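Local coordinates for protein endoglucanase A (PDB 1EDG) that probably cleaves internal beta-1,4-glycosidic bonds of cellulose, as a family 5 endoglucanase whose catalytic domain is a TIM barrel, at residues Trp259-Leu264 with Cys308-Lys313; Ile338-Asn343 with Glu350-Phe355; Asn272-Asn277 with Val320-Tyr325. One frame throughout, in Å; residues are numbered along the deposited sequence.

Contact 1 (Trp259-Leu264 with Cys308-Lys313); sequences WNFAGL and CGAVDK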
loop_
_atom_site.group_PDB
_atom_site.type_symbol
_atom_site.label_atom_id
_atom_site.label_comp_id
_atom_site.label_asym_id
_atom_site.label_seq_id
_atom_site.Cartn_x
_atom_site.Cartn_y
_atom_site.Cartn_z
ATOM N N TRP A 259 15.275 7.353 -0.666
ATOM C CA TRP A 259 15.151 6.863 -2.040
ATOM C C TRP A 259 16.432 6.429 -2.755
ATOM O O TRP A 259 16.423 5.428 -3.473
ATOM C CB TRP A 259 14.398 7.882 -2.906
ATOM C CG TRP A 259 14.166 7.408 -4.321
ATOM C CD1 TRP A 259 14.772 7.875 -5.454
ATOM C CD2 TRP A 259 13.286 6.358 -4.742
ATOM N NE1 TRP A 259 14.325 7.179 -6.551
ATOM C CE2 TRP A 259 13.411 6.243 -6.143
ATOM C CE3 TRP A 259 12.405 5.501 -4.071
ATOM C CZ2 TRP A 259 12.689 5.304 -6.887
ATOM C CZ3 TRP A 259 11.685 4.563 -4.812
ATOM C CH2 TRP A 259 11.833 4.475 -6.206
ATOM N N ASN A 260 17.521 7.173 -2.581
ATOM C CA ASN A 260 18.779 6.837 -3.252
ATOM C C ASN A 260 19.292 5.451 -2.887
ATOM O O ASN A 260 20.054 4.851 -3.638
ATOM C CB ASN A 260 19.856 7.895 -2.992
ATOM C CG ASN A 260 20.380 7.865 -1.569
ATOM O OD1 ASN A 260 19.659 7.512 -0.631
ATOM N ND2 ASN A 260 21.643 8.240 -1.400
ATOM N N PHE A 261 18.893 4.964 -1.716
ATOM C CA PHE A 261 19.283 3.638 -1.262
ATOM C C PHE A 261 18.173 2.624 -1.555
ATOM O O PHE A 261 18.412 1.566 -2.137
ATOM C CB PHE A 261 19.568 3.649 0.245
ATOM C CG PHE A 261 19.692 2.277 0.842
ATOM C CD1 PHE A 261 20.843 1.522 0.638
ATOM C CD2 PHE A 261 18.630 1.711 1.541
ATOM C CE1 PHE A 261 20.933 0.217 1.113
ATOM C CE2 PHE A 261 18.710 0.406 2.021
ATOM C CZ PHE A 261 19.865 -0.345 1.805
ATOM N N ALA A 262 16.961 2.956 -1.129
ATOM C CA ALA A 262 15.816 2.074 -1.292
ATOM C C ALA A 262 15.303 1.812 -2.710
ATOM O O ALA A 262 14.870 0.692 -3.005
ATOM C CB ALA A 262 14.674 2.547 -0.405
ATOM N N GLY A 263 15.337 2.812 -3.588
ATOM C CA GLY A 263 14.814 2.586 -4.925
ATOM C C GLY A 263 15.604 3.003 -6.154
ATOM O O GLY A 263 15.389 2.445 -7.233
ATOM N N LEU A 264 16.484 3.989 -6.021
ATOM C CA LEU A 264 17.273 4.463 -7.158
ATOM C C LEU A 264 18.361 3.460 -7.557
ATOM O O LEU A 264 19.234 3.126 -6.755
ATOM C CB LEU A 264 17.898 5.817 -6.822
ATOM C CG LEU A 264 18.580 6.577 -7.961
ATOM C CD1 LEU A 264 17.573 6.840 -9.068
ATOM C CD2 LEU A 264 19.149 7.886 -7.432
ATOM N N CYS A 308 6.716 -0.295 1.205
ATOM C CA CYS A 308 8.078 -0.049 1.669
ATOM C C CYS A 308 8.964 -1.172 1.116
ATOM O O CYS A 308 8.456 -2.149 0.553
ATOM C CB CYS A 308 8.153 0.021 3.203
ATOM S SG CYS A 308 7.727 -1.495 4.072
ATOM N N GLY A 309 10.279 -0.998 1.208
ATOM C CA GLY A 309 11.189 -2.015 0.713
ATOM C C GLY A 309 12.472 -1.403 0.186
ATOM O O GLY A 309 12.617 -0.181 0.154
ATOM N N ALA A 310 13.411 -2.258 -0.206
ATOM C CA ALA A 310 14.692 -1.821 -0.747
ATOM C C ALA A 310 15.055 -2.759 -1.890
ATOM O O ALA A 310 14.955 -3.981 -1.764
ATOM C CB ALA A 310 15.769 -1.851 0.332
ATOM N N VAL A 311 15.427 -2.170 -3.017
ATOM C CA VAL A 311 15.786 -2.914 -4.211
ATOM C C VAL A 311 17.102 -3.690 -4.039
ATOM O O VAL A 311 18.016 -3.246 -3.348
ATOM C CB VAL A 311 15.858 -1.943 -5.428
ATOM C CG1 VAL A 311 17.080 -1.033 -5.341
ATOM C CG2 VAL A 311 15.845 -2.701 -6.703
ATOM N N ASP A 312 17.189 -4.859 -4.663
ATOM C CA ASP A 312 18.393 -5.685 -4.582
ATOM C C ASP A 312 19.584 -5.038 -5.287
ATOM O O ASP A 312 19.526 -4.744 -6.484
ATOM C CB ASP A 312 18.115 -7.065 -5.187
ATOM C CG ASP A 312 19.341 -7.975 -5.196
ATOM O OD1 ASP A 312 20.288 -7.772 -4.403
ATOM O OD2 ASP A 312 19.339 -8.923 -6.006
ATOM N N LYS A 313 20.651 -4.796 -4.531
ATOM C CA LYS A 313 21.878 -4.214 -5.071
ATOM C C LYS A 313 23.037 -5.091 -4.612
ATOM O O LYS A 313 24.140 -4.597 -4.371
ATOM C CB LYS A 313 22.074 -2.777 -4.561
ATOM C CG LYS A 313 21.130 -1.760 -5.193
ATOM C CD LYS A 313 21.217 -0.397 -4.528
ATOM C CE LYS A 313 20.289 0.582 -5.223
ATOM N NZ LYS A 313 20.130 1.857 -4.476
HETATM O O HOH W 1 19.272 -1.396 -1.617
#

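Contact 2 (Ile338-Asn343 with Glu350-Phe355); sequences ILWDNN and ELFGFF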
loop_
_atom_site.group_PDB
_atom_site.type_symbol
_atom_site.label_atom_id
_atom_site.label_comp_id
_atom_site.label_asym_id
_atom_site.label_seq_id
_atom_site.Cartn_x
_atom_site.Cartn_y
_atom_site.Cartn_z
ATOM N N ILE A 338 3.889 -2.712 5.089
ATOM C CA ILE A 338 3.499 -3.678 4.058
ATOM C C ILE A 338 4.589 -3.644 2.984
ATOM O O ILE A 338 4.847 -2.607 2.374
ATOM C CB ILE A 338 2.113 -3.352 3.438
ATOM C CG1 ILE A 338 1.034 -3.297 4.533
ATOM C CG2 ILE A 338 1.726 -4.424 2.413
ATOM C CD1 ILE A 338 -0.375 -3.045 4.010
ATOM N N LEU A 339 5.263 -4.776 2.811
ATOM C CA LEU A 339 6.360 -4.940 1.856
ATOM C C LEU A 339 5.878 -4.928 0.404
ATOM O O LEU A 339 4.859 -5.546 0.082
ATOM C CB LEU A 339 7.035 -6.300 2.112
ATOM C CG LEU A 339 8.525 -6.601 1.908
ATOM C CD1 LEU A 339 8.657 -8.023 1.427
ATOM C CD2 LEU A 339 9.194 -5.670 0.969
ATOM N N TRP A 340 6.584 -4.209 -0.465
ATOM C CA TRP A 340 6.229 -4.210 -1.887
ATOM C C TRP A 340 7.049 -5.347 -2.512
ATOM O O TRP A 340 8.279 -5.380 -2.381
ATOM C CB TRP A 340 6.595 -2.890 -2.571
ATOM C CG TRP A 340 6.310 -2.912 -4.070
ATOM C CD1 TRP A 340 7.228 -3.004 -5.081
ATOM C CD2 TRP A 340 5.021 -2.864 -4.702
ATOM N NE1 TRP A 340 6.589 -3.023 -6.300
ATOM C CE2 TRP A 340 5.239 -2.937 -6.098
ATOM C CE3 TRP A 340 3.704 -2.764 -4.224
ATOM C CZ2 TRP A 340 4.183 -2.914 -7.025
ATOM C CZ3 TRP A 340 2.654 -2.739 -5.144
ATOM C CH2 TRP A 340 2.904 -2.814 -6.532
ATOM N N ASP A 341 6.368 -6.276 -3.170
ATOM C CA ASP A 341 7.031 -7.412 -3.799
ATOM C C ASP A 341 6.487 -7.534 -5.219
ATOM O O ASP A 341 5.304 -7.824 -5.413
ATOM C CB ASP A 341 6.730 -8.682 -2.999
ATOM C CG ASP A 341 7.637 -9.851 -3.370
ATOM O OD1 ASP A 341 8.156 -9.896 -4.504
ATOM O OD2 ASP A 341 7.816 -10.736 -2.514
ATOM N N ASN A 342 7.349 -7.306 -6.208
ATOM C CA ASN A 342 6.932 -7.374 -7.610
ATOM C C ASN A 342 7.349 -8.629 -8.380
ATOM O O ASN A 342 7.190 -8.688 -9.602
ATOM C CB ASN A 342 7.364 -6.111 -8.368
ATOM C CG ASN A 342 8.869 -5.983 -8.500
ATOM O OD1 ASN A 342 9.625 -6.839 -8.036
ATOM N ND2 ASN A 342 9.314 -4.900 -9.123
ATOM N N ASN A 343 7.897 -9.617 -7.673
ATOM C CA ASN A 343 8.320 -10.889 -8.281
ATOM C C ASN A 343 9.405 -10.733 -9.362
ATOM O O ASN A 343 9.632 -11.639 -10.165
ATOM C CB ASN A 343 7.090 -11.620 -8.847
ATOM C CG ASN A 343 7.370 -13.077 -9.203
ATOM O OD1 ASN A 343 6.942 -13.559 -10.258
ATOM N ND2 ASN A 343 8.042 -13.797 -8.308
ATOM N N GLU A 350 13.227 -2.635 -11.616
ATOM C CA GLU A 350 13.197 -2.503 -10.165
ATOM C C GLU A 350 13.153 -3.873 -9.502
ATOM O O GLU A 350 12.131 -4.567 -9.551
ATOM C CB GLU A 350 12.012 -1.648 -9.728
ATOM C CG GLU A 350 12.095 -0.220 -10.232
ATOM C CD GLU A 350 11.126 0.701 -9.529
ATOM O OE1 GLU A 350 9.902 0.447 -9.603
ATOM O OE2 GLU A 350 11.592 1.680 -8.897
ATOM N N LEU A 351 14.279 -4.272 -8.914
ATOM C CA LEU A 351 14.389 -5.570 -8.250
ATOM C C LEU A 351 13.755 -5.609 -6.859
ATOM O O LEU A 351 14.459 -5.576 -5.842
ATOM C CB LEU A 351 15.856 -6.028 -8.162
ATOM C CG LEU A 351 16.675 -6.397 -9.409
ATOM C CD1 LEU A 351 15.793 -7.041 -10.466
ATOM C CD2 LEU A 351 17.349 -5.174 -9.960
ATOM N N PHE A 352 12.425 -5.648 -6.827
ATOM C CA PHE A 352 11.677 -5.724 -5.574
ATOM C C PHE A 352 11.126 -7.134 -5.431
ATOM O O PHE A 352 10.039 -7.342 -4.896
ATOM C CB PHE A 352 10.519 -4.713 -5.543
ATOM C CG PHE A 352 10.937 -3.309 -5.194
ATOM C CD1 PHE A 352 11.396 -3.002 -3.919
ATOM C CD2 PHE A 352 10.854 -2.291 -6.137
ATOM C CE1 PHE A 352 11.760 -1.711 -3.588
ATOM C CE2 PHE A 352 11.217 -0.991 -5.814
ATOM C CZ PHE A 352 11.672 -0.702 -4.537
ATOM N N GLY A 353 11.848 -8.108 -5.969
ATOM C CA GLY A 353 11.396 -9.480 -5.860
ATOM C C GLY A 353 11.916 -10.081 -4.567
ATOM O O GLY A 353 13.103 -9.943 -4.261
ATOM N N PHE A 354 11.027 -10.691 -3.789
ATOM C CA PHE A 354 11.409 -11.335 -2.530
ATOM C C PHE A 354 10.864 -12.763 -2.519
ATOM O O PHE A 354 11.620 -13.723 -2.362
ATOM C CB PHE A 354 10.883 -10.549 -1.314
ATOM C CG PHE A 354 11.461 -9.165 -1.183
ATOM C CD1 PHE A 354 12.694 -8.965 -0.570
ATOM C CD2 PHE A 354 10.781 -8.060 -1.697
ATOM C CE1 PHE A 354 13.247 -7.690 -0.474
ATOM C CE2 PHE A 354 11.323 -6.783 -1.606
ATOM C CZ PHE A 354 12.561 -6.593 -0.995
ATOM N N PHE A 355 9.561 -12.910 -2.731
ATOM C CA PHE A 355 8.929 -14.225 -2.745
ATOM C C PHE A 355 8.951 -14.785 -4.167
ATOM O O PHE A 355 8.358 -14.198 -5.080
ATOM C CB PHE A 355 7.487 -14.115 -2.244
ATOM C CG PHE A 355 6.730 -15.418 -2.252
ATOM C CD1 PHE A 355 7.043 -16.430 -1.354
ATOM C CD2 PHE A 355 5.664 -15.608 -3.122
ATOM C CE1 PHE A 355 6.306 -17.608 -1.319
ATOM C CE2 PHE A 355 4.919 -16.785 -3.099
ATOM C CZ PHE A 355 5.239 -17.787 -2.193
#

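Contact 3 (Asn272-Asn277 with Val320-Tyr325); sequences NAWNIN and VEYMSY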
loop_
_atom_site.group_PDB
_atom_site.type_symbol
_atom_site.label_atom_id
_atom_site.label_comp_id
_atom_site.label_asym_id
_atom_site.label_seq_id
_atom_site.Cartn_x
_atom_site.Cartn_y
_atom_site.Cartn_z
ATOM N N ASN A 272 24.376 1.742 -2.521
ATOM C CA ASN A 272 24.027 0.438 -1.965
ATOM C C ASN A 272 24.409 0.367 -0.491
ATOM O O ASN A 272 24.388 -0.706 0.113
ATOM C CB ASN A 272 24.708 -0.696 -2.743
ATOM C CG ASN A 272 26.219 -0.717 -2.561
ATOM O OD1 ASN A 272 26.820 0.247 -2.079
ATOM N ND2 ASN A 272 26.843 -1.822 -2.955
ATOM N N ALA A 273 24.727 1.518 0.089
ATOM C CA ALA A 273 25.136 1.568 1.482
ATOM C C ALA A 273 24.207 2.371 2.380
ATOM O O ALA A 273 23.698 3.426 1.994
ATOM C CB ALA A 273 26.545 2.109 1.583
ATOM N N TRP A 274 23.992 1.849 3.581
ATOM C CA TRP A 274 23.162 2.478 4.604
ATOM C C TRP A 274 23.727 1.918 5.900
ATOM O O TRP A 274 23.793 0.702 6.079
ATOM C CB TRP A 274 21.680 2.104 4.455
ATOM C CG TRP A 274 20.796 2.755 5.498
ATOM C CD1 TRP A 274 20.264 4.019 5.458
ATOM C CD2 TRP A 274 20.370 2.183 6.745
ATOM N NE1 TRP A 274 19.541 4.264 6.603
ATOM C CE2 TRP A 274 19.590 3.158 7.410
ATOM C CE3 TRP A 274 20.575 0.942 7.366
ATOM C CZ2 TRP A 274 19.014 2.928 8.670
ATOM C CZ3 TRP A 274 20.003 0.715 8.619
ATOM C CH2 TRP A 274 19.232 1.705 9.255
ATOM N N ASN A 275 24.146 2.816 6.782
ATOM C CA ASN A 275 24.760 2.449 8.053
ATOM C C ASN A 275 23.817 2.594 9.248
ATOM O O ASN A 275 23.510 3.708 9.686
ATOM C CB ASN A 275 26.024 3.298 8.264
ATOM C CG ASN A 275 26.848 2.853 9.463
ATOM O OD1 ASN A 275 26.486 1.924 10.192
ATOM N ND2 ASN A 275 27.971 3.525 9.674
ATOM N N ILE A 276 23.422 1.454 9.808
ATOM C CA ILE A 276 22.523 1.409 10.959
ATOM C C ILE A 276 23.120 2.107 12.188
ATOM O O ILE A 276 22.394 2.531 13.086
ATOM C CB ILE A 276 22.138 -0.069 11.309
ATOM C CG1 ILE A 276 20.933 -0.103 12.257
ATOM C CG2 ILE A 276 23.333 -0.814 11.909
ATOM C CD1 ILE A 276 20.401 -1.495 12.527
ATOM N N ASN A 277 24.441 2.249 12.208
ATOM C CA ASN A 277 25.138 2.882 13.328
ATOM C C ASN A 277 25.324 4.381 13.153
ATOM O O ASN A 277 25.751 5.065 14.080
ATOM C CB ASN A 277 26.513 2.234 13.535
ATOM C CG ASN A 277 26.425 0.742 13.761
ATOM O OD1 ASN A 277 25.839 0.283 14.744
ATOM N ND2 ASN A 277 26.992 -0.027 12.844
ATOM N N VAL A 320 19.100 -6.424 5.196
ATOM C CA VAL A 320 18.530 -7.083 6.373
ATOM C C VAL A 320 18.489 -6.065 7.522
ATOM O O VAL A 320 17.469 -5.917 8.207
ATOM C CB VAL A 320 19.368 -8.314 6.814
ATOM C CG1 VAL A 320 18.845 -8.860 8.147
ATOM C CG2 VAL A 320 19.301 -9.404 5.747
ATOM N N GLU A 321 19.589 -5.337 7.697
ATOM C CA GLU A 321 19.690 -4.325 8.748
ATOM C C GLU A 321 18.690 -3.181 8.540
ATOM O O GLU A 321 17.977 -2.793 9.475
ATOM C CB GLU A 321 21.125 -3.801 8.836
ATOM C CG GLU A 321 22.108 -4.850 9.359
ATOM C CD GLU A 321 23.561 -4.455 9.185
ATOM O OE1 GLU A 321 23.881 -3.720 8.228
ATOM O OE2 GLU A 321 24.396 -4.898 10.001
ATOM N N TYR A 322 18.606 -2.684 7.307
ATOM C CA TYR A 322 17.684 -1.602 6.967
ATOM C C TYR A 322 16.222 -1.996 7.194
ATOM O O TYR A 322 15.486 -1.279 7.877
ATOM C CB TYR A 322 17.904 -1.140 5.516
ATOM C CG TYR A 322 16.827 -0.215 4.968
ATOM C CD1 TYR A 322 16.826 1.153 5.267
ATOM C CD2 TYR A 322 15.812 -0.710 4.147
ATOM C CE1 TYR A 322 15.833 2.001 4.754
ATOM C CE2 TYR A 322 14.822 0.122 3.634
ATOM C CZ TYR A 322 14.835 1.470 3.937
ATOM O OH TYR A 322 13.848 2.276 3.414
ATOM N N MET A 323 15.791 -3.130 6.648
ATOM C CA MET A 323 14.397 -3.542 6.823
ATOM C C MET A 323 14.034 -3.832 8.282
ATOM O O MET A 323 12.925 -3.512 8.726
ATOM C CB MET A 323 14.037 -4.732 5.926
ATOM C CG MET A 323 13.976 -4.398 4.425
ATOM S SD MET A 323 12.954 -2.925 4.025
ATOM C CE MET A 323 11.321 -3.444 4.577
ATOM N N SER A 324 14.967 -4.430 9.026
ATOM C CA SER A 324 14.736 -4.736 10.448
ATOM C C SER A 324 14.521 -3.453 11.255
ATOM O O SER A 324 13.572 -3.353 12.042
ATOM C CB SER A 324 15.913 -5.532 11.043
ATOM O OG SER A 324 15.973 -6.840 10.499
ATOM N N TYR A 325 15.406 -2.483 11.038
ATOM C CA TYR A 325 15.347 -1.189 11.714
ATOM C C TYR A 325 14.064 -0.432 11.331
ATOM O O TYR A 325 13.384 0.139 12.189
ATOM C CB TYR A 325 16.582 -0.372 11.333
ATOM C CG TYR A 325 16.688 0.984 12.003
ATOM C CD1 TYR A 325 17.267 1.117 13.264
ATOM C CD2 TYR A 325 16.255 2.140 11.349
ATOM C CE1 TYR A 325 17.418 2.365 13.856
ATOM C CE2 TYR A 325 16.401 3.396 11.932
ATOM C CZ TYR A 325 16.984 3.502 13.185
ATOM O OH TYR A 325 17.138 4.748 13.748
HETATM O O HOH W 2 23.915 -0.927 8.337
#

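Contact 1 (Trp259-Leu264 with Cys308-Lys313)
At the C-terminal ends of the sixth and seventh strands of this (beta/alpha)8 barrel, a short helix, 259-262, is fastened to the loop that leaves strand 303-308. K313 does most of the work. From CB, which points at the helix, CG lies anti to the carbonyl carbon (chi1 -73°) and the rest of the chain runs extended. K313 CD passes 4.2 Å from F261 O, and K313 CE comes within 3.2 Å of L264 O. At the tip K313 NZ gives two hydrogen bonds across the contact: one to L264 O at 2.8 Å, in the plane of that carbonyl, the other to F261 O from above its plane. T271 O accepts a further bond from the same ammonium, so the buried group is met by three main-chain oxygens, two of them, F261 O and L264 O, at the helix end.

A water within hydrogen-bonding distance of both F261 O and V311 O bridges the two segments. A262 CB rests 3.5 Å from G309 O, and A310 CB meets F261 CE2. The backbones join where V311 N donates to A262 O over 2.9 Å, and A310 CA makes a CA-H...O contact with that same oxygen at 3.4 Å.

Contact 2 (Ile338-Asn343 with Glu350-Phe355)
An Asx turn at D341, at the C-terminal end of the last strand of the TIM barrel (336-339), anchors the loop that leads on to strand 355-356. D341 CG stands anti to its backbone N (chi1 -166°), which puts the carboxylate among main-chain N-H groups of both segments. D341 OD1 closes the turn by accepting from N343 N on its anti lone pair, and it takes a second bond from F354 N, 3.1 Å away and above the carboxylate plane. D341 OD2 turns its syn lone pair to F355 N at 2.8 Å and has another donor in W33 NE1 on the first strand. Four N-H groups therefore grip the buried carboxylate, which probably helps to keep it ionised.

N342 grips the other end of the loop. Its CG sits in the crowded position between backbone N and carbonyl carbon (chi1 67°), and N342 ND2 reaches E350 O at 2.9 Å, almost straight and in plane with both the amide and the carbonyl. Its own N donates to F352 O, from above that carbonyl plane, so backbone and side chain bind the loop together.

Rings pack alongside. W340 turns the CD1 edge of its indole toward the face of F352 in an offset edge-to-face pair, planes at 83°, with CD1 3.7 Å from F352 CG. L339 lays CD1 over one face of F354, 4.2 Å from the ring centroid, while its CD2 touches F354 CE2 at 3.5 Å. F354 CE2 also comes 3.4 Å from W340 O, a buried oxygen with no hydrogen-bond partner in the model.

Contact 3 (Asn272-Asn277 with Val320-Tyr325)
This is an aromatic contact on the outer side of the barrel, where the loop between helices 259-262 and 279-297 lies against helix 316-332. W274 is its centre. Its CB points toward the helix and, with CG anti to the backbone N (chi1 -179°), the indole reaches Y322 and Y325, three residues and nearly one helical turn apart. Y322 presents the edge of its ring: CD1 stands 3.9 Å above the indole plane, over its centre, with the planes 80° apart in an edge-to-face pair. At the far end of the indole, W274 CZ3 comes to 3.7 Å from Y322 CA, so the benzo ring touches the helix backbone. Y325 meets the rim of the indole, its CD2 3.7 Å from W274 CH2, with the two rings inclined at 54°.

I276 CG1, also anti to the backbone N, rests 4.0 Å from Y325 CD1, and I276 CD1 at the tip lies 4.1 Å from E321 O. On the face of the indole opposite Y322 sits the backbone N of I276, offset toward the rim.

Polar links surround the cluster. One water donates to W274 O and to E321 OE1 and accepts from I276 N, each at 2.8 Å, joining loop and helix. The carboxylate's other oxygen forms a salt bridge with K317, W274 NE1 donates to D281 O, and Y322 OH is hydrogen-bonded to C257 O. An Asx turn, N277 N to N275 OD1, bends the loop just before helix 279-297, and the whole joins a beta-alpha loop to the helix layer of a TIM barrel.

Following the chain from the N terminus, strand 249-254 leads into helix 259-262, the first half of contact 1, and then the loop 272-277, the first half of contact 3. Helix 279-297 and strand 303-308 intervene before 308-313 closes contact 1; helix 316-332 then brings 320-325 back to close contact 3. The two therefore cross, and they touch where F261 CE2 packs on Y322 CG. Contact 2 follows in series, closing the short loop after strand 336-339, the last of the barrel. It meets contact 1 through a probable hydrogen bond from W340 N to C308 O, between neighbouring strand ends, whereas contacts 2 and 3 do not touch.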